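Local coordinates for trypsin-resistant surface T6 protein (Streptococcus pyogenes serotype M6, PDB 4P0D) that probably serves as the backbone subunit from which the pilus shaft is built on the surface of this streptococcus, at residues Gln57-Ile62 with Val95-Leu100; Tyr109-Leu114 with Asn287-Asn292; Tyr24-Gly29 with Glu45-Thr50. The protein carries 1 engineered substitution. One frame throughout, in Å; residues are numbered along the deposited sequence.

Interaction 1. Residues Gln57-Ile62 with Val95-Leu100; sequences QEITTI and VYIALL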
ATOM      1  N   GLN A  57       0.158  20.026  27.496  1.00 22.87           N
ATOM      2  CA  GLN A  57       1.527  20.423  27.146  1.00 22.51           C
ATOM      3  C   GLN A  57       2.523  19.901  28.174  1.00 21.46           C
ATOM      4  O   GLN A  57       3.500  19.238  27.826  1.00 22.18           O
ATOM      5  CB  GLN A  57       1.639  21.953  27.029  1.00 21.36           C
ATOM      6  N   GLU A  58       2.266  20.197  29.444  1.00 22.62           N
ATOM      7  CA  GLU A  58       3.142  19.778  30.533  1.00 22.51           C
ATOM      8  C   GLU A  58       3.257  18.269  30.636  1.00 20.76           C
ATOM      9  O   GLU A  58       4.351  17.752  30.822  1.00 21.02           O
ATOM     10  CB  GLU A  58       2.626  20.326  31.876  1.00 24.15           C
ATOM     11  CG  GLU A  58       2.812  21.829  32.022  1.00 24.89           C
ATOM     12  CD  GLU A  58       2.090  22.429  33.215  1.00 26.03           C
ATOM     13  OE1 GLU A  58       1.245  21.737  33.844  1.00 24.70           O
ATOM     14  OE2 GLU A  58       2.382  23.618  33.521  1.00 25.53           O
ATOM     15  N   ILE A  59       2.125  17.573  30.526  1.00 19.67           N
ATOM     16  CA  ILE A  59       2.092  16.105  30.686  1.00 19.39           C
ATOM     17  C   ILE A  59       2.905  15.430  29.601  1.00 18.39           C
ATOM     18  O   ILE A  59       3.770  14.596  29.890  1.00 19.38           O
ATOM     19  CB  ILE A  59       0.652  15.538  30.711  1.00 19.96           C
ATOM     20  CG1 ILE A  59      -0.064  15.954  32.004  1.00 20.21           C
ATOM     21  CG2 ILE A  59       0.673  14.016  30.633  1.00 20.38           C
ATOM     22  CD1 ILE A  59      -1.573  15.789  31.978  1.00 19.81           C
ATOM     23  N   THR A  60       2.660  15.817  28.354  1.00 18.34           N
ATOM     24  CA  THR A  60       3.455  15.307  27.234  1.00 17.09           C
ATOM     25  C   THR A  60       4.958  15.649  27.374  1.00 16.86           C
ATOM     26  O   THR A  60       5.824  14.812  27.120  1.00 15.51           O
ATOM     27  CB  THR A  60       2.904  15.828  25.894  1.00 16.83           C
ATOM     28  OG1 THR A  60       1.587  15.313  25.701  1.00 16.58           O
ATOM     29  CG2 THR A  60       3.780  15.402  24.741  1.00 16.83           C
ATOM     30  N   THR A  61       5.266  16.880  27.758  1.00 17.81           N
ATOM     31  CA  THR A  61       6.652  17.285  28.035  1.00 18.07           C
ATOM     32  C   THR A  61       7.372  16.356  29.021  1.00 18.04           C
ATOM     33  O   THR A  61       8.518  15.967  28.797  1.00 18.12           O
ATOM     34  CB  THR A  61       6.678  18.737  28.526  1.00 18.47           C
ATOM     35  OG1 THR A  61       6.116  19.559  27.501  1.00 18.96           O
ATOM     36  CG2 THR A  61       8.113  19.219  28.827  1.00 18.87           C
ATOM     37  N   ILE A  62       6.690  15.984  30.105  1.00 18.80           N
ATOM     38  CA  ILE A  62       7.270  15.098  31.114  1.00 18.48           C
ATOM     39  C   ILE A  62       7.544  13.739  30.498  1.00 17.57           C
ATOM     40  O   ILE A  62       8.612  13.159  30.694  1.00 17.03           O
ATOM     41  CB  ILE A  62       6.327  14.951  32.341  1.00 19.55           C
ATOM     42  CG1 ILE A  62       6.206  16.290  33.068  1.00 20.36           C
ATOM     43  CG2 ILE A  62       6.831  13.872  33.288  1.00 19.95           C
ATOM     44  CD1 ILE A  62       4.878  16.557  33.743  1.00 21.09           C
ATOM     45  N   VAL A  95       2.397  10.588  42.473  1.00 19.04           N
ATOM     46  CA  VAL A  95       1.998  11.123  41.168  1.00 19.04           C
ATOM     47  C   VAL A  95       2.728  10.323  40.104  1.00 17.92           C
ATOM     48  O   VAL A  95       3.930  10.108  40.217  1.00 17.82           O
ATOM     49  CB  VAL A  95       2.386  12.609  41.054  1.00 19.22           C
ATOM     50  CG1 VAL A  95       1.736  13.252  39.835  1.00 19.38           C
ATOM     51  CG2 VAL A  95       1.994  13.353  42.324  1.00 20.65           C
ATOM     52  N   TYR A  96       1.994   9.884  39.087  1.00 18.43           N
ATOM     53  CA  TYR A  96       2.524   9.031  38.021  1.00 17.82           C
ATOM     54  C   TYR A  96       2.172   9.536  36.619  1.00 16.78           C
ATOM     55  O   TYR A  96       1.150  10.156  36.400  1.00 17.47           O
ATOM     56  CB  TYR A  96       1.961   7.599  38.136  1.00 18.51           C
ATOM     57  CG  TYR A  96       2.330   6.849  39.394  1.00 19.57           C
ATOM     58  CD1 TYR A  96       1.613   7.033  40.569  1.00 20.15           C
ATOM     59  CD2 TYR A  96       3.397   5.948  39.403  1.00 20.11           C
ATOM     60  CE1 TYR A  96       1.951   6.352  41.719  1.00 20.80           C
ATOM     61  CE2 TYR A  96       3.736   5.257  40.551  1.00 20.99           C
ATOM     62  CZ  TYR A  96       3.005   5.467  41.700  1.00 21.13           C
ATOM     63  OH  TYR A  96       3.339   4.790  42.838  1.00 23.85           O
ATOM     64  N   ILE A  97       3.030   9.220  35.664  1.00 17.25           N
ATOM     65  CA  ILE A  97       2.674   9.287  34.250  1.00 17.49           C
ATOM     66  C   ILE A  97       2.494   7.855  33.792  1.00 17.41           C
ATOM     67  O   ILE A  97       3.378   7.035  34.000  1.00 17.52           O
ATOM     68  CB  ILE A  97       3.802   9.929  33.422  1.00 17.82           C
ATOM     69  CG1 ILE A  97       3.979  11.399  33.821  1.00 18.52           C
ATOM     70  CG2 ILE A  97       3.519   9.811  31.923  1.00 18.84           C
ATOM     71  CD1 ILE A  97       2.746  12.259  33.649  1.00 19.04           C
ATOM     72  N   ALA A  98       1.355   7.557  33.167  1.00 16.74           N
ATOM     73  CA  ALA A  98       1.151   6.252  32.561  1.00 15.98           C
ATOM     74  C   ALA A  98       1.326   6.365  31.053  1.00 15.56           C
ATOM     75  O   ALA A  98       0.777   7.278  30.434  1.00 16.32           O
ATOM     76  CB  ALA A  98      -0.229   5.725  32.919  1.00 15.87           C
ATOM     77  N   LEU A  99       2.123   5.465  30.484  1.00 14.90           N
ATOM     78  CA  LEU A  99       2.228   5.297  29.039  1.00 15.30           C
ATOM     79  C   LEU A  99       1.687   3.922  28.607  1.00 15.39           C
ATOM     80  O   LEU A  99       2.058   2.867  29.176  1.00 14.47           O
ATOM     81  CB  LEU A  99       3.671   5.461  28.546  1.00 14.96           C
ATOM     82  CG  LEU A  99       4.329   6.823  28.835  1.00 15.58           C
ATOM     83  CD1 LEU A  99       5.778   6.815  28.353  1.00 15.99           C
ATOM     84  CD2 LEU A  99       3.562   7.984  28.207  1.00 15.68           C
ATOM     85  N   LEU A 100       0.828   3.956  27.589  1.00 15.25           N
ATOM     86  CA  LEU A 100       0.271   2.750  26.980  1.00 16.00           C
ATOM     87  C   LEU A 100       0.910   2.579  25.596  1.00 16.61           C
ATOM     88  O   LEU A 100       0.750   3.454  24.720  1.00 18.03           O
ATOM     89  CB  LEU A 100      -1.254   2.855  26.872  1.00 16.86           C
ATOM     90  CG  LEU A 100      -2.034   2.976  28.197  1.00 17.28           C
ATOM     91  CD1 LEU A 100      -2.239   4.432  28.605  1.00 17.93           C
ATOM     92  CD2 LEU A 100      -3.397   2.309  28.083  1.00 17.68           C
TER
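Ile97 rises from strand 94-101 and overlaps Ile59 and Ile62, two isoleucines three residues apart on helix 56-68, giving a compact example of helix-on-sheet packing in the Ig-like domain of a pilin. Two carbons of its longer branch, CG1 and CD1, have one partner each. CD1 of Ile97 lies 4.1 Å from CG2 of Ile59, while CG1 of Ile97 comes within 3.8 Å of CG2 of Ile62. The side chain thus enters between the two helix residues rather than stacking on either, and it is bent at chi2 (-59°) so that CD1 turns to the Ile59 flank. On the helix the touching group is in both cases the short CG2 branch, set opposite the backbone N, with CG1 on the side of that nitrogen.

No hydrogen bond crosses here, and the join rests on branched aliphatic groups meeting at van der Waals distance. The strand itself is paired elsewhere, Ile97 with Tyr24 and Ala98 with Ile112. Away from the sheet, the helix spends the hydroxyl of Thr61 on its own backbone. Thr61 OG1 donates to Gln57 O at 2.7 Å, from above the carbonyl plane, and Thr61 N reaches the same oxygen from the opposite face.

Interaction 2. Residues Tyr109-Leu114 with Asn287-Asn292; sequences YNPILL and NPTKGN
Tyr109 meets Pro288 through its backbone: the carbonyl oxygen Tyr109 O lies 4.2 Å from Pro288 CD, a van der Waals approach and not a bond. The ring takes no part, because the side chain runs away from residues 287-292 to pack on Ala143 and Ser145, and its OH is hydrogen-bonded to Glu16 O. Asn110 comes next, with its CB pointing away from the turn and its backbone paired to Lys144. Pro111 then makes the second touch, its ring carbon CG standing 4.0 Å from the methyl CG2 of Thr289, with the two side chains crossing at a slant. Ile112, Leu113 and Leu114 carry the chain onward into the sheet, where Ile112 pairs with Ala98 and Leu114 with Tyr96.

The partner owes its shape to a type I beta turn from Asn287 to Lys290, closed by Lys290 N donating to Asn287 O at 3.0 Å. Pro288 and Thr289 are the two central residues of the turn, and both direct their CB toward residues 109-114. In Thr289 a chi1 of 67° sets OG1 between the backbone N and the carbonyl carbon and leaves CG2 as the branch that faces Pro111; OG1 has a weak hydrogen bond to Asn67 ND2. This is a small interdomain contact, and it illustrates how a modular pilin can bring distant parts of its chain together without any hydrogen bond between the two segments, by one carbonyl-to-ring-carbon touch and one contact of aliphatic carbons.

The turn follows strand 276-285, and Pro288 also leans on Tyr183 and Ala187 from another loop. Helix 56-68 completes the surroundings, with Thr60 against Pro111 and with Ala63 and Asn64 against Thr289, while strands 94-101 and 139-155 flank strand 108-116.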
ATOM      1  N   TYR A 109      -1.720   6.024  21.774  1.00 15.87           N
ATOM      2  CA  TYR A 109      -2.369   6.564  22.968  1.00 16.15           C
ATOM      3  C   TYR A 109      -1.721   7.868  23.404  1.00 16.48           C
ATOM      4  O   TYR A 109      -0.520   8.047  23.227  1.00 16.40           O
ATOM      5  CB  TYR A 109      -2.198   5.574  24.138  1.00 15.67           C
ATOM      6  CG  TYR A 109      -3.172   4.425  24.170  1.00 15.15           C
ATOM      7  CD1 TYR A 109      -4.364   4.529  24.873  1.00 15.63           C
ATOM      8  CD2 TYR A 109      -2.890   3.214  23.537  1.00 15.30           C
ATOM      9  CE1 TYR A 109      -5.263   3.464  24.931  1.00 15.46           C
ATOM     10  CE2 TYR A 109      -3.792   2.150  23.588  1.00 15.06           C
ATOM     11  CZ  TYR A 109      -4.963   2.282  24.292  1.00 15.29           C
ATOM     12  OH  TYR A 109      -5.862   1.215  24.368  1.00 16.43           O
ATOM     13  N   ASN A 110      -2.523   8.770  23.972  1.00 17.06           N
ATOM     14  CA  ASN A 110      -1.985   9.915  24.681  1.00 18.26           C
ATOM     15  C   ASN A 110      -1.451   9.449  26.040  1.00 18.14           C
ATOM     16  O   ASN A 110      -1.897   8.413  26.563  1.00 16.87           O
ATOM     17  CB  ASN A 110      -3.043  10.988  24.928  1.00 18.77           C
ATOM     18  CG  ASN A 110      -3.609  11.602  23.642  1.00 19.26           C
ATOM     19  OD1 ASN A 110      -3.042  11.507  22.546  1.00 19.02           O
ATOM     20  ND2 ASN A 110      -4.743  12.248  23.793  1.00 18.97           N
ATOM     21  N   PRO A 111      -0.521  10.225  26.621  1.00 18.46           N
ATOM     22  CA  PRO A 111      -0.032  10.004  28.006  1.00 17.97           C
ATOM     23  C   PRO A 111      -1.117  10.261  29.054  1.00 16.89           C
ATOM     24  O   PRO A 111      -2.047  11.002  28.787  1.00 16.02           O
ATOM     25  CB  PRO A 111       1.073  11.038  28.168  1.00 18.51           C
ATOM     26  CG  PRO A 111       1.300  11.647  26.835  1.00 18.97           C
ATOM     27  CD  PRO A 111       0.083  11.418  26.004  1.00 18.80           C
ATOM     28  N   ILE A 112      -1.001   9.658  30.227  1.00 16.83           N
ATOM     29  CA  ILE A 112      -1.967   9.876  31.306  1.00 17.23           C
ATOM     30  C   ILE A 112      -1.245  10.273  32.585  1.00 17.94           C
ATOM     31  O   ILE A 112      -0.205   9.708  32.922  1.00 17.72           O
ATOM     32  CB  ILE A 112      -2.845   8.639  31.578  1.00 17.32           C
ATOM     33  CG1 ILE A 112      -3.541   8.174  30.296  1.00 17.62           C
ATOM     34  CG2 ILE A 112      -3.904   8.969  32.632  1.00 17.28           C
ATOM     35  CD1 ILE A 112      -4.257   6.839  30.438  1.00 17.35           C
ATOM     36  N   LEU A 113      -1.781  11.293  33.254  1.00 19.17           N
ATOM     37  CA  LEU A 113      -1.337  11.668  34.588  1.00 19.57           C
ATOM     38  C   LEU A 113      -2.286  11.110  35.646  1.00 19.40           C
ATOM     39  O   LEU A 113      -3.479  11.415  35.643  1.00 18.85           O
ATOM     40  CB  LEU A 113      -1.279  13.184  34.736  1.00 21.36           C
ATOM     41  CG  LEU A 113      -0.949  13.696  36.141  1.00 22.81           C
ATOM     42  CD1 LEU A 113       0.527  13.542  36.446  1.00 23.24           C
ATOM     43  CD2 LEU A 113      -1.379  15.153  36.250  1.00 25.72           C
ATOM     44  N   LEU A 114      -1.733  10.328  36.565  1.00 19.13           N
ATOM     45  CA  LEU A 114      -2.500   9.770  37.659  1.00 19.47           C
ATOM     46  C   LEU A 114      -1.856  10.133  38.989  1.00 18.41           C
ATOM     47  O   LEU A 114      -0.629  10.152  39.118  1.00 19.47           O
ATOM     48  CB  LEU A 114      -2.590   8.251  37.547  1.00 19.30           C
ATOM     49  CG  LEU A 114      -3.369   7.735  36.329  1.00 20.63           C
ATOM     50  CD1 LEU A 114      -3.068   6.265  36.102  1.00 21.44           C
ATOM     51  CD2 LEU A 114      -4.872   7.939  36.465  1.00 20.54           C
ATOM     52  N   ASN A 287       4.193   5.515  19.878  1.00 17.28           N
ATOM     53  CA  ASN A 287       4.800   5.930  21.137  1.00 16.78           C
ATOM     54  C   ASN A 287       5.341   7.325  20.897  1.00 15.97           C
ATOM     55  O   ASN A 287       6.556   7.530  20.837  1.00 14.90           O
ATOM     56  CB  ASN A 287       5.894   4.939  21.533  1.00 17.25           C
ATOM     57  CG  ASN A 287       6.332   5.079  22.979  1.00 17.75           C
ATOM     58  OD1 ASN A 287       5.812   5.898  23.747  1.00 19.75           O
ATOM     59  ND2 ASN A 287       7.308   4.282  23.352  1.00 18.36           N
ATOM     60  N   PRO A 288       4.430   8.301  20.728  1.00 15.46           N
ATOM     61  CA  PRO A 288       4.855   9.582  20.196  1.00 15.87           C
ATOM     62  C   PRO A 288       5.725  10.439  21.135  1.00 16.97           C
ATOM     63  O   PRO A 288       6.242  11.476  20.704  1.00 16.76           O
ATOM     64  CB  PRO A 288       3.524  10.297  19.900  1.00 15.77           C
ATOM     65  CG  PRO A 288       2.495   9.203  19.845  1.00 15.44           C
ATOM     66  CD  PRO A 288       2.974   8.280  20.933  1.00 15.60           C
ATOM     67  N   THR A 289       5.843  10.051  22.404  1.00 17.89           N
ATOM     68  CA  THR A 289       6.705  10.786  23.331  1.00 18.52           C
ATOM     69  C   THR A 289       8.117  10.197  23.369  1.00 18.26           C
ATOM     70  O   THR A 289       8.928  10.588  24.186  1.00 18.90           O
ATOM     71  CB  THR A 289       6.101  10.898  24.755  1.00 18.55           C
ATOM     72  OG1 THR A 289       6.045   9.603  25.380  1.00 18.96           O
ATOM     73  CG2 THR A 289       4.730  11.506  24.696  1.00 18.77           C
ATOM     74  N   LYS A 290       8.411   9.275  22.466  1.00 19.74           N
ATOM     75  CA  LYS A 290       9.716   8.638  22.380  1.00 20.76           C
ATOM     76  C   LYS A 290      10.300   8.843  20.995  1.00 21.98           C
ATOM     77  O   LYS A 290       9.587   8.718  20.003  1.00 20.81           O
ATOM     78  CB  LYS A 290       9.583   7.139  22.648  1.00 22.27           C
ATOM     79  CG  LYS A 290      10.881   6.336  22.530  1.00 23.53           C
ATOM     80  CD  LYS A 290      10.609   4.855  22.790  1.00 25.84           C
ATOM     81  CE  LYS A 290      11.820   3.977  22.507  1.00 26.87           C
ATOM     82  NZ  LYS A 290      12.220   4.052  21.074  1.00 27.43           N
ATOM     83  N   GLY A 291      11.605   9.123  20.935  1.00 21.85           N
ATOM     84  CA  GLY A 291      12.304   9.270  19.669  1.00 22.08           C
ATOM     85  C   GLY A 291      12.055  10.609  18.984  1.00 22.21           C
ATOM     86  O   GLY A 291      11.910  11.647  19.637  1.00 22.35           O
ATOM     87  N   ASN A 292      12.024  10.560  17.653  1.00 21.99           N
ATOM     88  CA  ASN A 292      11.965  11.720  16.787  1.00 22.17           C
ATOM     89  C   ASN A 292      11.098  11.400  15.583  1.00 20.30           C
ATOM     90  O   ASN A 292      11.052  10.263  15.136  1.00 21.02           O
ATOM     91  CB  ASN A 292      13.358  12.044  16.237  1.00 24.07           C
ATOM     92  CG  ASN A 292      14.392  12.190  17.320  1.00 26.24           C
ATOM     93  OD1 ASN A 292      14.456  13.230  17.982  1.00 29.56           O
ATOM     94  ND2 ASN A 292      15.204  11.140  17.525  1.00 24.62           N
TER

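Interaction 3. Residues Tyr24-Gly29 with Glu45-Thr50; sequences YKIGEG and EGVSLT
Ile26 presses its side chain against Val47 and Leu49 from within a classic beta bulge, where Ile26 and Gly27 of strand 20-31 together face Val95 on the neighbouring strand of the Ig-like domain. The packed part of the contact is small and wholly aliphatic. Ile26 CB lies 4.2 Å from Val47 CG2, and further out Ile26 CD1 comes to 4.4 Å from Leu49 CD2. The isoleucine adopts the crowded position for CG1, between its backbone N and carbonyl carbon (chi1 55°), and its chain then extends so that CD1 reaches the leucine. Val47 offers CG2, the methyl beside its own backbone N, while CG1 stands opposite that nitrogen (chi1 173°).

Residues 45-50 belong to the loop between strand 38-43 and helix 56-68, and they show how a chain without regular structure can still have an inner and an outer face. Val47 and Leu49 direct their CB atoms toward the strand; Ser48 between them is exposed, as are Glu45 and Gly46. Glu45 is modelled only as far as CB, which is consistent with a mobile side chain on the open side. Gly46 turns the chain with a positive phi of 99°.

The sheltered side is deepened by other parts of the domain: Ile62 and Ile66 of helix 56-68 and Ile97 of strand 94-101 also touch Ile26, while Ile71 touches Val47. The loop is thereby laid over one margin of the hydrophobic layer between helix and sheet. Beyond the contact, the loop is tied to the helix by a hydrogen bond between Thr50 OG1 and Glu58 OE2.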
ATOM      1  N   TYR A  24       5.163   5.533  35.605  1.00 18.52           N
ATOM      2  CA  TYR A  24       6.437   6.113  36.027  1.00 18.68           C
ATOM      3  C   TYR A  24       6.179   7.083  37.139  1.00 18.75           C
ATOM      4  O   TYR A  24       5.477   8.073  36.946  1.00 19.63           O
ATOM      5  CB  TYR A  24       7.088   6.850  34.864  1.00 18.66           C
ATOM      6  CG  TYR A  24       7.330   5.980  33.655  1.00 18.48           C
ATOM      7  CD1 TYR A  24       8.479   5.223  33.549  1.00 18.36           C
ATOM      8  CD2 TYR A  24       6.411   5.934  32.601  1.00 19.05           C
ATOM      9  CE1 TYR A  24       8.722   4.430  32.442  1.00 18.87           C
ATOM     10  CE2 TYR A  24       6.638   5.138  31.495  1.00 19.38           C
ATOM     11  CZ  TYR A  24       7.806   4.384  31.413  1.00 19.83           C
ATOM     12  OH  TYR A  24       8.071   3.572  30.302  1.00 20.22           O
ATOM     13  N   LYS A  25       6.725   6.812  38.317  1.00 18.80           N
ATOM     14  CA  LYS A  25       6.487   7.704  39.438  1.00 19.49           C
ATOM     15  C   LYS A  25       7.336   8.970  39.300  1.00 19.40           C
ATOM     16  O   LYS A  25       8.567   8.903  39.335  1.00 20.89           O
ATOM     17  CB  LYS A  25       6.781   7.000  40.754  1.00 19.75           C
ATOM     18  CG  LYS A  25       6.363   7.770  41.989  1.00 20.90           C
ATOM     19  CD  LYS A  25       6.845   6.951  43.178  1.00 22.28           C
ATOM     20  CE  LYS A  25       6.161   7.286  44.466  1.00 23.26           C
ATOM     21  NZ  LYS A  25       6.548   6.229  45.449  1.00 23.96           N
ATOM     22  N   ILE A  26       6.653  10.102  39.174  1.00 18.50           N
ATOM     23  CA  ILE A  26       7.282  11.416  39.018  1.00 19.90           C
ATOM     24  C   ILE A  26       7.109  12.320  40.236  1.00 20.82           C
ATOM     25  O   ILE A  26       7.707  13.395  40.288  1.00 21.23           O
ATOM     26  CB  ILE A  26       6.714  12.169  37.790  1.00 19.33           C
ATOM     27  CG1 ILE A  26       5.191  12.274  37.867  1.00 19.74           C
ATOM     28  CG2 ILE A  26       7.137  11.450  36.519  1.00 19.28           C
ATOM     29  CD1 ILE A  26       4.608  13.438  37.084  1.00 20.43           C
ATOM     30  N   GLY A  27       6.282  11.898  41.198  1.00 22.56           N
ATOM     31  CA  GLY A  27       6.008  12.684  42.414  1.00 22.39           C
ATOM     32  C   GLY A  27       5.933  11.767  43.627  1.00 24.53           C
ATOM     33  O   GLY A  27       5.069  10.879  43.680  1.00 22.36           O
ATOM     34  N   GLU A  28       6.857  11.967  44.577  1.00 24.81           N
ATOM     35  CA  GLU A  28       6.861  11.257  45.860  1.00 27.71           C
ATOM     36  C   GLU A  28       6.090  12.062  46.897  1.00 27.55           C
ATOM     37  O   GLU A  28       6.307  13.279  47.057  1.00 26.70           O
ATOM     38  CB  GLU A  28       8.296  11.041  46.390  1.00 30.67           C
ATOM     39  CG  GLU A  28       9.036   9.883  45.751  1.00 32.35           C
ATOM     40  CD  GLU A  28      10.416   9.609  46.369  1.00 34.52           C
ATOM     41  OE1 GLU A  28      11.024  10.518  46.985  1.00 34.37           O
ATOM     42  OE2 GLU A  28      10.911   8.471  46.220  1.00 34.90           O
ATOM     43  N   GLY A  29       5.197  11.385  47.610  1.00 27.29           N
ATOM     44  CA  GLY A  29       4.524  11.994  48.758  1.00 26.66           C
ATOM     45  C   GLY A  29       5.496  12.111  49.929  1.00 27.32           C
ATOM     46  O   GLY A  29       6.093  11.111  50.346  1.00 26.76           O
ATOM     47  N   GLU A  45      13.569  15.692  39.413  1.00 25.96           N
ATOM     48  CA  GLU A  45      14.293  16.828  38.839  1.00 25.75           C
ATOM     49  C   GLU A  45      13.953  16.878  37.372  1.00 26.72           C
ATOM     50  O   GLU A  45      14.024  15.845  36.700  1.00 27.47           O
ATOM     51  CB  GLU A  45      15.813  16.656  38.996  1.00 25.52           C
ATOM     52  N   GLY A  46      13.572  18.061  36.895  1.00 27.43           N
ATOM     53  CA  GLY A  46      13.194  18.271  35.497  1.00 28.39           C
ATOM     54  C   GLY A  46      11.689  18.272  35.269  1.00 29.32           C
ATOM     55  O   GLY A  46      11.211  18.682  34.200  1.00 29.74           O
ATOM     56  N   VAL A  47      10.932  17.794  36.259  1.00 29.01           N
ATOM     57  CA  VAL A  47       9.491  17.797  36.161  1.00 28.82           C
ATOM     58  C   VAL A  47       8.995  19.195  36.456  1.00 30.04           C
ATOM     59  O   VAL A  47       9.329  19.783  37.486  1.00 29.60           O
ATOM     60  CB  VAL A  47       8.822  16.794  37.124  1.00 28.69           C
ATOM     61  CG1 VAL A  47       7.308  16.956  37.108  1.00 28.63           C
ATOM     62  CG2 VAL A  47       9.203  15.373  36.751  1.00 28.80           C
ATOM     63  N   SER A  48       8.188  19.710  35.540  1.00 29.07           N
ATOM     64  CA  SER A  48       7.571  20.992  35.691  1.00 30.47           C
ATOM     65  C   SER A  48       6.096  20.843  35.365  1.00 30.34           C
ATOM     66  O   SER A  48       5.735  20.412  34.264  1.00 30.75           O
ATOM     67  CB  SER A  48       8.255  21.988  34.741  1.00 31.91           C
ATOM     68  OG  SER A  48       7.560  23.213  34.682  1.00 31.57           O
ATOM     69  N   LEU A  49       5.240  21.178  36.322  1.00 30.98           N
ATOM     70  CA  LEU A  49       3.798  21.179  36.083  1.00 31.05           C
ATOM     71  C   LEU A  49       3.085  22.201  36.938  1.00 30.80           C
ATOM     72  O   LEU A  49       3.625  22.682  37.933  1.00 32.25           O
ATOM     73  CB  LEU A  49       3.195  19.785  36.309  1.00 32.09           C
ATOM     74  CG  LEU A  49       3.518  19.035  37.607  1.00 31.86           C
ATOM     75  CD1 LEU A  49       2.775  19.616  38.804  1.00 31.36           C
ATOM     76  CD2 LEU A  49       3.186  17.557  37.435  1.00 32.66           C
ATOM     77  N   THR A  50       1.859  22.503  36.539  1.00 30.87           N
ATOM     78  CA  THR A  50       0.991  23.423  37.248  1.00 31.11           C
ATOM     79  C   THR A  50       0.120  22.642  38.234  1.00 32.85           C
ATOM     80  O   THR A  50      -0.769  21.900  37.829  1.00 29.18           O
ATOM     81  CB  THR A  50       0.103  24.157  36.238  1.00 31.59           C
ATOM     82  OG1 THR A  50       0.940  24.774  35.259  1.00 31.10           O
ATOM     83  CG2 THR A  50      -0.752  25.197  36.903  1.00 32.82           C
TER

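All three interactions gather around helix 56-68 and the strands beneath it. In chain order interaction 3 comes first, then interaction 1, then interaction 2, each closing before the next opens. The centres of interactions 1 and 2 are about 7 Å apart, those of 1 and 3 about 9 Å, and those of 2 and 3 about 16 Å. Strand 94-101 lies between strands 20-31 and 108-116, so interaction 1 occupies the middle. Leu113 CD1 and Ile26 CD1, 4.1 Å apart, link the outer two directly. Interactions 1 and 3 stay within the Ig-like domain, whereas interaction 2 continues this packing to a loop of the next domain.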